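Citrate lyase subunit beta-like protein (Mycobacterium tuberculosis H37Rv, PDB 6CHU) acts as a homotrimeric, magnesium-binding TIM-barrel lyase of the HpcH/HpaI aldolase family, with a part in itaconate dissimilation and leucine catabolism. Local coordinates at residues 79-84 with 107-112; 126-131 with 171-176; 96-99 with 105-108; 201-206 with 212-217. All coordinates share one frame; numbering follows the deposited sequence.

Contact 1: residues 79-84 with 107-112; sequences ADQARD and VIELAP
Gln81 lays its terminal amide against one methyl of Leu110, and the two side chains meet at a slant where neighbouring outer helices of the TIM barrel come together. Helix 79-89 supplies the glutamine; Leu110 sits in the type I turn, Ile108 to Ala111, that follows helix 104-108. CD2 of Leu110 is 3.9 Å from Gln81 OE1 and 4.1 Å from Gln81 CD, so the methyl rests on the amide head rather than on the aliphatic part of the chain. Gln81 reaches this far because CG stands opposite the backbone N (chi1 -163°) and the chain runs on extended to the amide. Leu110 in turn is wedged over the barrel wall, against Val96 and Leu98 of strand 95-98 and Val115 of the next strand. The backbones stay well apart, with 10.2 Å between the CA atoms of Gln81 and Leu110.

The polar side of the interface is made by water. Glu109, at the exposed margin, has no direct hydrogen bond to Gln81; two waters fill the interval. The amide nitrogen also donates to the backbone oxygen of Asn74, which, together with the waters, defines which end of the amide is O and which is N and resists its rotation. One water accepts a hydrogen bond from Gln81 NE2 at 2.9 Å and donates one to Glu109; the other donates to Gln81 OE1, at 2.9 Å, and to the carboxylate. Both waters converge on the same oxygen, Glu109 OE1, at 2.7 and 2.8 Å.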
loop_
_atom_site.group_PDB
_atom_site.type_symbol
_atom_site.label_atom_id
_atom_site.label_comp_id
_atom_site.label_asym_id
_atom_site.label_seq_id
_atom_site.Cartn_x
_atom_site.Cartn_y
_atom_site.Cartn_z
ATOM N N ALA A 79 -5.707 -29.978 -11.274
ATOM C CA ALA A 79 -5.223 -31.263 -11.760
ATOM C C ALA A 79 -3.954 -31.087 -12.585
ATOM O O ALA A 79 -3.069 -31.950 -12.552
ATOM C CB ALA A 79 -6.308 -31.973 -12.579
ATOM N N ASP A 80 -3.834 -29.961 -13.303
ATOM C CA ASP A 80 -2.613 -29.700 -14.058
ATOM C C ASP A 80 -1.394 -29.661 -13.150
ATOM O O ASP A 80 -0.345 -30.219 -13.491
ATOM C CB ASP A 80 -2.728 -28.393 -14.841
ATOM C CG ASP A 80 -3.430 -28.571 -16.172
ATOM O OD1 ASP A 80 -3.215 -29.604 -16.852
ATOM O OD2 ASP A 80 -4.205 -27.662 -16.531
ATOM N N GLN A 81 -1.507 -29.013 -11.987
ATOM C CA GLN A 81 -0.350 -28.956 -11.099
ATOM C C GLN A 81 0.072 -30.351 -10.657
ATOM O O GLN A 81 1.272 -30.650 -10.572
ATOM C CB GLN A 81 -0.626 -28.079 -9.876
ATOM C CG GLN A 81 0.685 -27.680 -9.190
ATOM C CD GLN A 81 0.504 -27.258 -7.752
ATOM O OE1 GLN A 81 0.339 -28.097 -6.870
ATOM N NE2 GLN A 81 0.531 -25.945 -7.504
ATOM N N ALA A 82 -0.900 -31.229 -10.388
ATOM C CA ALA A 82 -0.560 -32.596 -10.010
ATOM C C ALA A 82 0.203 -33.293 -11.126
ATOM O O ALA A 82 1.203 -33.979 -10.875
ATOM C CB ALA A 82 -1.828 -33.375 -9.652
ATOM N N ARG A 83 -0.247 -33.113 -12.372
ATOM C CA ARG A 83 0.469 -33.676 -13.512
ATOM C C ARG A 83 1.858 -33.062 -13.651
ATOM O O ARG A 83 2.824 -33.772 -13.956
ATOM C CB ARG A 83 -0.339 -33.469 -14.794
ATOM C CG ARG A 83 -1.755 -34.049 -14.763
ATOM C CD ARG A 83 -1.768 -35.570 -14.702
ATOM N NE ARG A 83 -1.591 -36.098 -13.349
ATOM C CZ ARG A 83 -2.546 -36.124 -12.420
ATOM N NH1 ARG A 83 -3.750 -35.636 -12.687
ATOM N NH2 ARG A 83 -2.292 -36.634 -11.219
ATOM N N ASP A 84 1.974 -31.746 -13.421
ATOM C CA ASP A 84 3.267 -31.062 -13.499
ATOM C C ASP A 84 4.271 -31.658 -12.523
ATOM O O ASP A 84 5.433 -31.896 -12.871
ATOM C CB ASP A 84 3.112 -29.571 -13.194
ATOM C CG ASP A 84 2.221 -28.852 -14.174
ATOM O OD1 ASP A 84 2.017 -29.354 -15.302
ATOM O OD2 ASP A 84 1.727 -27.776 -13.795
ATOM N N VAL A 107 2.390 -22.669 -0.892
ATOM C CA VAL A 107 3.838 -22.770 -1.047
ATOM C C VAL A 107 4.362 -23.995 -0.317
ATOM O O VAL A 107 5.185 -24.755 -0.849
ATOM C CB VAL A 107 4.526 -21.482 -0.554
ATOM C CG1 VAL A 107 6.048 -21.647 -0.588
ATOM C CG2 VAL A 107 4.105 -20.284 -1.414
ATOM N N ILE A 108 3.879 -24.220 0.907
ATOM C CA ILE A 108 4.370 -25.330 1.718
ATOM C C ILE A 108 4.063 -26.669 1.063
ATOM O O ILE A 108 4.860 -27.617 1.166
ATOM C CB ILE A 108 3.781 -25.210 3.139
ATOM C CG1 ILE A 108 4.425 -24.030 3.868
ATOM C CG2 ILE A 108 3.956 -26.516 3.941
ATOM C CD1 ILE A 108 3.673 -23.601 5.112
ATOM N N GLU A 109 2.932 -26.779 0.353
ATOM C CA GLU A 109 2.644 -28.083 -0.238
ATOM C C GLU A 109 3.572 -28.430 -1.396
ATOM O O GLU A 109 3.500 -29.554 -1.906
ATOM C CB GLU A 109 1.177 -28.171 -0.674
ATOM C CG GLU A 109 0.750 -27.223 -1.768
ATOM C CD GLU A 109 -0.731 -27.357 -2.095
ATOM O OE1 GLU A 109 -1.238 -26.595 -2.951
ATOM O OE2 GLU A 109 -1.390 -28.221 -1.481
ATOM N N LEU A 110 4.451 -27.514 -1.795
ATOM C CA LEU A 110 5.469 -27.771 -2.800
ATOM C C LEU A 110 6.820 -28.159 -2.205
ATOM O O LEU A 110 7.725 -28.511 -2.967
ATOM C CB LEU A 110 5.639 -26.541 -3.702
ATOM C CG LEU A 110 4.357 -26.101 -4.424
ATOM C CD1 LEU A 110 4.537 -24.776 -5.196
ATOM C CD2 LEU A 110 3.865 -27.228 -5.351
ATOM N N ALA A 111 6.990 -28.075 -0.885
ATOM C CA ALA A 111 8.189 -28.608 -0.256
ATOM C C ALA A 111 8.387 -30.054 -0.699
ATOM O O ALA A 111 7.402 -30.790 -0.862
ATOM C CB ALA A 111 8.080 -28.536 1.271
ATOM N N PRO A 112 9.636 -30.511 -0.889
ATOM C CA PRO A 112 10.912 -29.850 -0.576
ATOM C C PRO A 112 11.475 -28.984 -1.708
ATOM O O PRO A 112 12.666 -28.682 -1.687
ATOM C CB PRO A 112 11.845 -31.039 -0.313
ATOM C CG PRO A 112 11.344 -32.092 -1.264
ATOM C CD PRO A 112 9.842 -31.877 -1.405
HETATM O O HOH W 1 0.384 -25.225 -4.649
HETATM O O HOH W 2 -1.974 -28.083 -5.196
#

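Contact 2: residues 126-131 with 171-176; sequences VCAAEI and RSTILL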
loop_
_atom_site.group_PDB
_atom_site.type_symbol
_atom_site.label_atom_id
_atom_site.label_comp_id
_atom_site.label_asym_id
_atom_site.label_seq_id
_atom_site.Cartn_x
_atom_site.Cartn_y
_atom_site.Cartn_z
ATOM N N VAL A 126 -3.009 -9.621 -0.465
ATOM C CA VAL A 126 -3.369 -9.501 0.949
ATOM C C VAL A 126 -2.508 -10.410 1.814
ATOM O O VAL A 126 -2.205 -10.080 2.973
ATOM C CB VAL A 126 -4.871 -9.814 1.132
ATOM C CG1 VAL A 126 -5.228 -9.972 2.602
ATOM C CG2 VAL A 126 -5.720 -8.746 0.491
ATOM N N CYS A 127 -2.101 -11.561 1.277
ATOM C CA CYS A 127 -1.333 -12.565 2.000
ATOM C C CYS A 127 0.148 -12.553 1.640
ATOM O O CYS A 127 0.845 -13.536 1.923
ATOM C CB CYS A 127 -1.911 -13.959 1.733
ATOM S SG CYS A 127 -3.569 -14.153 2.421
ATOM N N ALA A 128 0.647 -11.463 1.041
ATOM C CA ALA A 128 2.002 -11.473 0.492
ATOM C C ALA A 128 3.058 -11.761 1.559
ATOM O O ALA A 128 4.029 -12.481 1.295
ATOM C CB ALA A 128 2.294 -10.144 -0.220
ATOM N N ALA A 129 2.921 -11.178 2.753
ATOM C CA ALA A 129 3.925 -11.402 3.793
ATOM C C ALA A 129 3.948 -12.862 4.237
ATOM O O ALA A 129 5.021 -13.442 4.456
ATOM C CB ALA A 129 3.664 -10.489 4.993
ATOM N N GLU A 130 2.773 -13.472 4.392
ATOM C CA GLU A 130 2.724 -14.875 4.794
ATOM C C GLU A 130 3.311 -15.776 3.712
ATOM O O GLU A 130 3.976 -16.775 4.009
ATOM C CB GLU A 130 1.279 -15.267 5.105
ATOM C CG GLU A 130 0.678 -14.576 6.358
ATOM C CD GLU A 130 0.548 -13.036 6.259
ATOM O OE1 GLU A 130 0.404 -12.463 5.137
ATOM O OE2 GLU A 130 0.596 -12.390 7.334
ATOM N N ILE A 131 3.064 -15.441 2.450
ATOM C CA ILE A 131 3.628 -16.209 1.343
ATOM C C ILE A 131 5.149 -16.076 1.316
ATOM O O ILE A 131 5.882 -17.068 1.173
ATOM C CB ILE A 131 2.987 -15.738 0.023
ATOM C CG1 ILE A 131 1.502 -16.118 0.014
ATOM C CG2 ILE A 131 3.688 -16.348 -1.163
ATOM C CD1 ILE A 131 0.710 -15.457 -1.137
ATOM N N ARG A 171 2.827 -4.133 -6.775
ATOM C CA ARG A 171 4.264 -4.132 -7.057
ATOM C C ARG A 171 5.085 -3.808 -5.809
ATOM O O ARG A 171 6.025 -4.531 -5.462
ATOM C CB ARG A 171 4.560 -3.120 -8.156
ATOM C CG ARG A 171 5.988 -3.132 -8.678
ATOM C CD ARG A 171 6.086 -2.031 -9.728
ATOM N NE ARG A 171 7.265 -2.127 -10.574
ATOM C CZ ARG A 171 7.646 -1.156 -11.403
ATOM N NH1 ARG A 171 6.950 -0.019 -11.450
ATOM N NH2 ARG A 171 8.722 -1.309 -12.174
ATOM N N SER A 172 4.759 -2.698 -5.143
ATOM C CA SER A 172 5.440 -2.335 -3.902
ATOM C C SER A 172 5.218 -3.377 -2.816
ATOM O O SER A 172 6.142 -3.696 -2.052
ATOM C CB SER A 172 4.967 -0.960 -3.419
ATOM O OG SER A 172 5.322 0.057 -4.346
ATOM N N THR A 173 3.993 -3.902 -2.709
ATOM C CA THR A 173 3.711 -4.940 -1.719
ATOM C C THR A 173 4.658 -6.127 -1.875
ATOM O O THR A 173 5.216 -6.630 -0.890
ATOM C CB THR A 173 2.253 -5.394 -1.842
ATOM O OG1 THR A 173 1.382 -4.291 -1.553
ATOM C CG2 THR A 173 1.957 -6.536 -0.869
ATOM N N ILE A 174 4.853 -6.586 -3.108
ATOM C CA ILE A 174 5.672 -7.774 -3.357
ATOM C C ILE A 174 7.148 -7.482 -3.127
ATOM O O ILE A 174 7.879 -8.317 -2.582
ATOM C CB ILE A 174 5.395 -8.305 -4.781
ATOM C CG1 ILE A 174 4.403 -9.457 -4.697
ATOM C CG2 ILE A 174 6.681 -8.729 -5.520
ATOM C CD1 ILE A 174 3.117 -9.069 -4.095
ATOM N N LEU A 175 7.614 -6.300 -3.534
ATOM C CA LEU A 175 9.005 -5.928 -3.285
ATOM C C LEU A 175 9.301 -5.902 -1.788
ATOM O O LEU A 175 10.318 -6.439 -1.323
ATOM C CB LEU A 175 9.280 -4.563 -3.908
ATOM C CG LEU A 175 10.647 -3.962 -3.591
ATOM C CD1 LEU A 175 11.758 -4.885 -4.090
ATOM C CD2 LEU A 175 10.786 -2.553 -4.193
ATOM N N LEU A 176 8.401 -5.304 -1.013
ATOM C CA LEU A 176 8.620 -5.203 0.425
ATOM C C LEU A 176 8.523 -6.567 1.104
ATOM O O LEU A 176 9.339 -6.893 1.979
ATOM C CB LEU A 176 7.615 -4.217 1.021
ATOM C CG LEU A 176 7.822 -2.755 0.608
ATOM C CD1 LEU A 176 6.549 -1.957 0.925
ATOM C CD2 LEU A 176 9.022 -2.152 1.323
#
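The methyl of Ala128 points straight at helix 165-180, its neighbour in the outer helical layer of the TIM barrel, and meets CG2 of Thr173 tip to tip: the two methyl carbons, Ala128 CB and Thr173 CG2, are 3.7 Å apart, and the bonds carrying them run almost antiparallel. The threonine presents carbon here because CG2 is the branch trans to the backbone N, while OG1 turns back along the helix and bonds to the backbone oxygen of His169. Ile174 comes in from another side. Its CD1 reaches Ala128 CB obliquely, at 4.1 Å, after a first torsion (chi1 -98°) that lies away from the staggered positions. The alanine methyl is thus held in the angle between two consecutive side chains of the longer helix.

Ala128 opens helix 128-133, directly after Cys127 at the N-cap, and its lack of bulk lets the two backbones approach to 6.5 Å between the CA atoms of Ala128 and Ile174. Beneath the contact, Ile174 also packs on Val119, Met140 and Trp142 of the barrel strands. On the other flank, His169 of a second subunit packs on Thr173, placing this helix pair beside the trimer interface. Across the two segments the join is carbon against carbon, without a hydrogen bond; its hold rests on shape and on burial of methyl groups, and the threonine hydroxyl, satisfied within its own helix, makes no demand on it.

Contact 3: residues 96-99 with 105-108; sequences VMLP and AQVI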
loop_
_atom_site.group_PDB
_atom_site.type_symbol
_atom_site.label_atom_id
_atom_site.label_comp_id
_atom_site.label_asym_id
_atom_site.label_seq_id
_atom_site.Cartn_x
_atom_site.Cartn_y
_atom_site.Cartn_z
ATOM N N VAL A 96 10.532 -24.204 -8.534
ATOM C CA VAL A 96 9.305 -24.003 -9.293
ATOM C C VAL A 96 8.776 -22.596 -9.047
ATOM O O VAL A 96 9.009 -21.984 -7.998
ATOM C CB VAL A 96 8.223 -25.051 -8.951
ATOM C CG1 VAL A 96 8.690 -26.453 -9.351
ATOM C CG2 VAL A 96 7.857 -24.991 -7.462
ATOM N N MET A 97 8.037 -22.097 -10.029
ATOM C CA MET A 97 7.311 -20.841 -9.921
ATOM C C MET A 97 5.832 -21.176 -9.804
ATOM O O MET A 97 5.290 -21.893 -10.653
ATOM C CB MET A 97 7.574 -19.938 -11.131
ATOM C CG MET A 97 6.785 -18.631 -11.086
ATOM S SD MET A 97 7.155 -17.558 -12.499
ATOM C CE MET A 97 8.805 -17.005 -12.100
ATOM N N LEU A 98 5.194 -20.676 -8.742
ATOM C CA LEU A 98 3.801 -20.977 -8.448
ATOM C C LEU A 98 2.920 -19.808 -8.868
ATOM O O LEU A 98 2.965 -18.752 -8.218
ATOM C CB LEU A 98 3.625 -21.255 -6.958
ATOM C CG LEU A 98 2.170 -21.448 -6.504
ATOM C CD1 LEU A 98 1.590 -22.726 -7.047
ATOM C CD2 LEU A 98 2.071 -21.394 -4.967
ATOM N N PRO A 99 2.110 -19.937 -9.913
ATOM C CA PRO A 99 1.236 -18.829 -10.313
ATOM C C PRO A 99 0.015 -18.773 -9.412
ATOM O O PRO A 99 -0.352 -19.749 -8.748
ATOM C CB PRO A 99 0.849 -19.195 -11.751
ATOM C CG PRO A 99 0.764 -20.702 -11.698
ATOM C CD PRO A 99 1.877 -21.136 -10.741
ATOM N N ALA A 105 0.180 -21.954 2.709
ATOM C CA ALA A 105 -0.085 -23.381 2.554
ATOM C C ALA A 105 0.150 -23.848 1.115
ATOM O O ALA A 105 0.633 -24.968 0.895
ATOM C CB ALA A 105 -1.509 -23.705 3.011
ATOM N N GLN A 106 -0.174 -23.007 0.124
ATOM C CA GLN A 106 0.087 -23.389 -1.266
ATOM C C GLN A 106 1.580 -23.519 -1.528
ATOM O O GLN A 106 2.004 -24.372 -2.315
ATOM C CB GLN A 106 -0.527 -22.375 -2.240
ATOM C CG GLN A 106 -2.014 -22.572 -2.466
ATOM C CD GLN A 106 -2.554 -21.599 -3.506
ATOM O OE1 GLN A 106 -1.876 -20.641 -3.878
ATOM N NE2 GLN A 106 -3.767 -21.856 -3.989
ATOM N N VAL A 107 2.390 -22.669 -0.892
ATOM C CA VAL A 107 3.838 -22.770 -1.047
ATOM C C VAL A 107 4.362 -23.995 -0.317
ATOM O O VAL A 107 5.185 -24.755 -0.849
ATOM C CB VAL A 107 4.526 -21.482 -0.554
ATOM C CG1 VAL A 107 6.048 -21.647 -0.588
ATOM C CG2 VAL A 107 4.105 -20.284 -1.414
ATOM N N ILE A 108 3.879 -24.220 0.907
ATOM C CA ILE A 108 4.370 -25.330 1.718
ATOM C C ILE A 108 4.063 -26.669 1.063
ATOM O O ILE A 108 4.860 -27.617 1.166
ATOM C CB ILE A 108 3.781 -25.210 3.139
ATOM C CG1 ILE A 108 4.425 -24.030 3.868
ATOM C CG2 ILE A 108 3.956 -26.516 3.941
ATOM C CD1 ILE A 108 3.673 -23.601 5.112
HETATM O O HOH W 3 -1.514 -21.244 -6.705
#
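CD2 of Leu98 is the atom that reaches helix 104-108. It lies 3.9 Å from Gln106 CB and 4.0 Å from Gln106 O, so it sits on the root of the glutamine and its backbone carbonyl, and the two side chains cross at about a right angle. The same methyl also meets Val107 CG2, at 4.2 Å. Leu98 projects out from strand 95-98, and a chi1 of 174° swings its isobutyl group away from its own amide nitrogen and towards the helix.

Beyond this apolar patch, Gln106 runs extended past the leucine, and its OE1 takes a hydrogen bond from the backbone N of Glu102, just before the helix. A water lies between the segments, 2.8 Å from Pro99 O and 2.9 Å from Gln106 OE1, the second bond weak. The backbone N-H of Gln106 bonds to Ser103 OG at the start of the helix. Further out, Val107 and Leu98 both pack on Val115 of strand 114-119, and Pro99 touches Glu120, a ligand of the magnesium ion. This is the strand-to-helix half of a beta-alpha-beta unit, the repeating element of the TIM barrel.

Contact 4: residues 201-206 with 212-217; sequences EEARDA and DVTVCI
In the beta-alpha-beta unit that completes the barrel, helix 196-209 packs over strand 213-216, the eighth strand, through two alanines and one threonine. Thr214 projects outward from the strand towards the helix, and its hydroxyl oxygen does the touching: OG1 is 3.9 Å from Ala203 CB, 4.1 Å from Ala203 CA and 4.1 Å from Ala206 CB. The two methyls belong to successive turns of the helix, so the hydroxyl lies against a shallow alanine-lined surface. A chi1 of -74° sets OG1 opposite the carbonyl carbon of its own residue, which turns it onto the helix. Small residues on the helix keep the layers close, 6.4 Å between the CA atoms of Ala203 and Thr214.

Around this core, Ala203 also meets Ala228 and Thr214 meets Val225, both of helix 221-228, while Ala206 packs on Phe211 and Tyr229. At the outer side of helix 196-209, Asp205 forms a salt bridge with Arg158 of a second subunit, so the same helix faces the barrel and a trimer partner. The contacts of OG1 with the alanines are plain van der Waals ones. Its polarity is met by a hydrogen bond to Tyr229 OH, which allows a hydroxyl to be buried against methyl groups and ties the strand to the residue just after helix 221-228.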
loop_
_atom_site.group_PDB
_atom_site.type_symbol
_atom_site.label_atom_id
_atom_site.label_comp_id
_atom_site.label_asym_id
_atom_site.label_seq_id
_atom_site.Cartn_x
_atom_site.Cartn_y
_atom_site.Cartn_z
ATOM N N GLU A 201 12.354 2.251 -19.158
ATOM C CA GLU A 201 11.967 3.062 -18.006
ATOM C C GLU A 201 11.502 2.193 -16.846
ATOM O O GLU A 201 11.792 2.486 -15.679
ATOM C CB GLU A 201 10.860 4.037 -18.407
ATOM C CG GLU A 201 11.232 4.979 -19.541
ATOM C CD GLU A 201 10.112 5.953 -19.863
ATOM O OE1 GLU A 201 9.043 5.857 -19.219
ATOM O OE2 GLU A 201 10.303 6.810 -20.755
ATOM N N GLU A 202 10.761 1.127 -17.158
ATOM C CA GLU A 202 10.220 0.224 -16.151
ATOM C C GLU A 202 11.323 -0.558 -15.448
ATOM O O GLU A 202 11.317 -0.690 -14.216
ATOM C CB GLU A 202 9.238 -0.724 -16.835
ATOM C CG GLU A 202 8.334 -1.540 -15.936
ATOM C CD GLU A 202 7.152 -2.062 -16.729
ATOM O OE1 GLU A 202 7.311 -3.080 -17.435
ATOM O OE2 GLU A 202 6.086 -1.417 -16.693
ATOM N N ALA A 203 12.273 -1.097 -16.216
ATOM C CA ALA A 203 13.361 -1.863 -15.612
ATOM C C ALA A 203 14.336 -0.952 -14.874
ATOM O O ALA A 203 14.876 -1.335 -13.830
ATOM C CB ALA A 203 14.085 -2.681 -16.682
ATOM N N ARG A 204 14.595 0.251 -15.407
ATOM C CA ARG A 204 15.368 1.230 -14.639
ATOM C C ARG A 204 14.678 1.543 -13.315
ATOM O O ARG A 204 15.327 1.593 -12.260
ATOM C CB ARG A 204 15.575 2.511 -15.449
ATOM C CG ARG A 204 16.649 2.412 -16.509
ATOM C CD ARG A 204 16.828 3.779 -17.165
ATOM N NE ARG A 204 17.837 3.772 -18.212
ATOM C CZ ARG A 204 17.949 4.725 -19.132
ATOM N NH1 ARG A 204 17.108 5.751 -19.132
ATOM N NH2 ARG A 204 18.899 4.652 -20.054
ATOM N N ASP A 205 13.360 1.760 -13.356
ATOM C CA ASP A 205 12.593 1.991 -12.135
ATOM C C ASP A 205 12.731 0.819 -11.172
ATOM O O ASP A 205 12.915 1.008 -9.963
ATOM C CB ASP A 205 11.118 2.198 -12.480
ATOM C CG ASP A 205 10.790 3.613 -12.920
ATOM O OD1 ASP A 205 11.714 4.449 -13.061
ATOM O OD2 ASP A 205 9.580 3.888 -13.120
ATOM N N ALA A 206 12.639 -0.404 -11.696
ATOM C CA ALA A 206 12.686 -1.583 -10.846
ATOM C C ALA A 206 14.060 -1.734 -10.200
ATOM O O ALA A 206 14.162 -1.967 -8.990
ATOM C CB ALA A 206 12.315 -2.820 -11.664
ATOM N N ASP A 212 15.438 -7.466 -7.992
ATOM C CA ASP A 212 16.610 -8.241 -8.376
ATOM C C ASP A 212 16.566 -8.685 -9.822
ATOM O O ASP A 212 17.625 -8.971 -10.404
ATOM C CB ASP A 212 16.719 -9.482 -7.495
ATOM C CG ASP A 212 16.851 -9.129 -6.039
ATOM O OD1 ASP A 212 17.890 -8.540 -5.696
ATOM O OD2 ASP A 212 15.905 -9.384 -5.266
ATOM N N VAL A 213 15.370 -8.754 -10.388
ATOM C CA VAL A 213 15.107 -9.385 -11.679
ATOM C C VAL A 213 13.964 -8.636 -12.353
ATOM O O VAL A 213 12.997 -8.246 -11.696
ATOM C CB VAL A 213 14.725 -10.876 -11.501
ATOM C CG1 VAL A 213 14.170 -11.456 -12.813
ATOM C CG2 VAL A 213 15.916 -11.704 -10.989
ATOM N N THR A 214 14.057 -8.459 -13.674
ATOM C CA THR A 214 12.883 -8.173 -14.493
ATOM C C THR A 214 12.639 -9.379 -15.389
ATOM O O THR A 214 13.531 -9.782 -16.146
ATOM C CB THR A 214 13.075 -6.906 -15.329
ATOM O OG1 THR A 214 12.982 -5.761 -14.473
ATOM C CG2 THR A 214 11.992 -6.804 -16.414
ATOM N N VAL A 215 11.447 -9.954 -15.303
ATOM C CA VAL A 215 11.122 -11.122 -16.113
ATOM C C VAL A 215 10.633 -10.656 -17.478
ATOM O O VAL A 215 9.919 -9.647 -17.596
ATOM C CB VAL A 215 10.086 -12.007 -15.400
ATOM C CG1 VAL A 215 9.800 -13.257 -16.236
ATOM C CG2 VAL A 215 10.626 -12.411 -14.015
ATOM N N CYS A 216 11.056 -11.373 -18.518
ATOM C CA CYS A 216 10.775 -11.033 -19.906
ATOM C C CYS A 216 9.983 -12.143 -20.585
ATOM O O CYS A 216 10.073 -13.311 -20.203
ATOM C CB CYS A 216 12.067 -10.809 -20.687
ATOM S SG CYS A 216 13.108 -9.527 -19.999
ATOM N N ILE A 217 9.224 -11.770 -21.618
ATOM C CA ILE A 217 8.488 -12.738 -22.425
ATOM C C ILE A 217 9.012 -12.828 -23.846
ATOM O O ILE A 217 8.498 -13.634 -24.637
ATOM C CB ILE A 217 6.977 -12.438 -22.413
ATOM C CG1 ILE A 217 6.748 -10.939 -22.507
ATOM C CG2 ILE A 217 6.332 -12.940 -21.111
ATOM C CD1 ILE A 217 6.147 -10.538 -23.762
#

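Overall arrangement
From the N terminus, contact 1 comes first, closing a span from helix 79-89 to the turn after helix 104-108. Contact 3 closes a much shorter loop that ends on the same stretch, from strand 95-98 to helix 104-108; the two share Val107 and Ile108, and Leu98 CD1 touches both Gln81 and Leu110. Contact 2 opens only afterwards and joins helices 128-133 and 165-180; Ile131 CG2 meets Val107 CG2, linking it to the earlier pair. Contact 4 follows in series, seating helix 196-209 on the last strand, with Arg171 packing against its helix. Contacts 3 and 4 bind helices to one closed sheet on opposite sides of the chain's centre, whereas contacts 1 and 2 join neighbours in the outer layer.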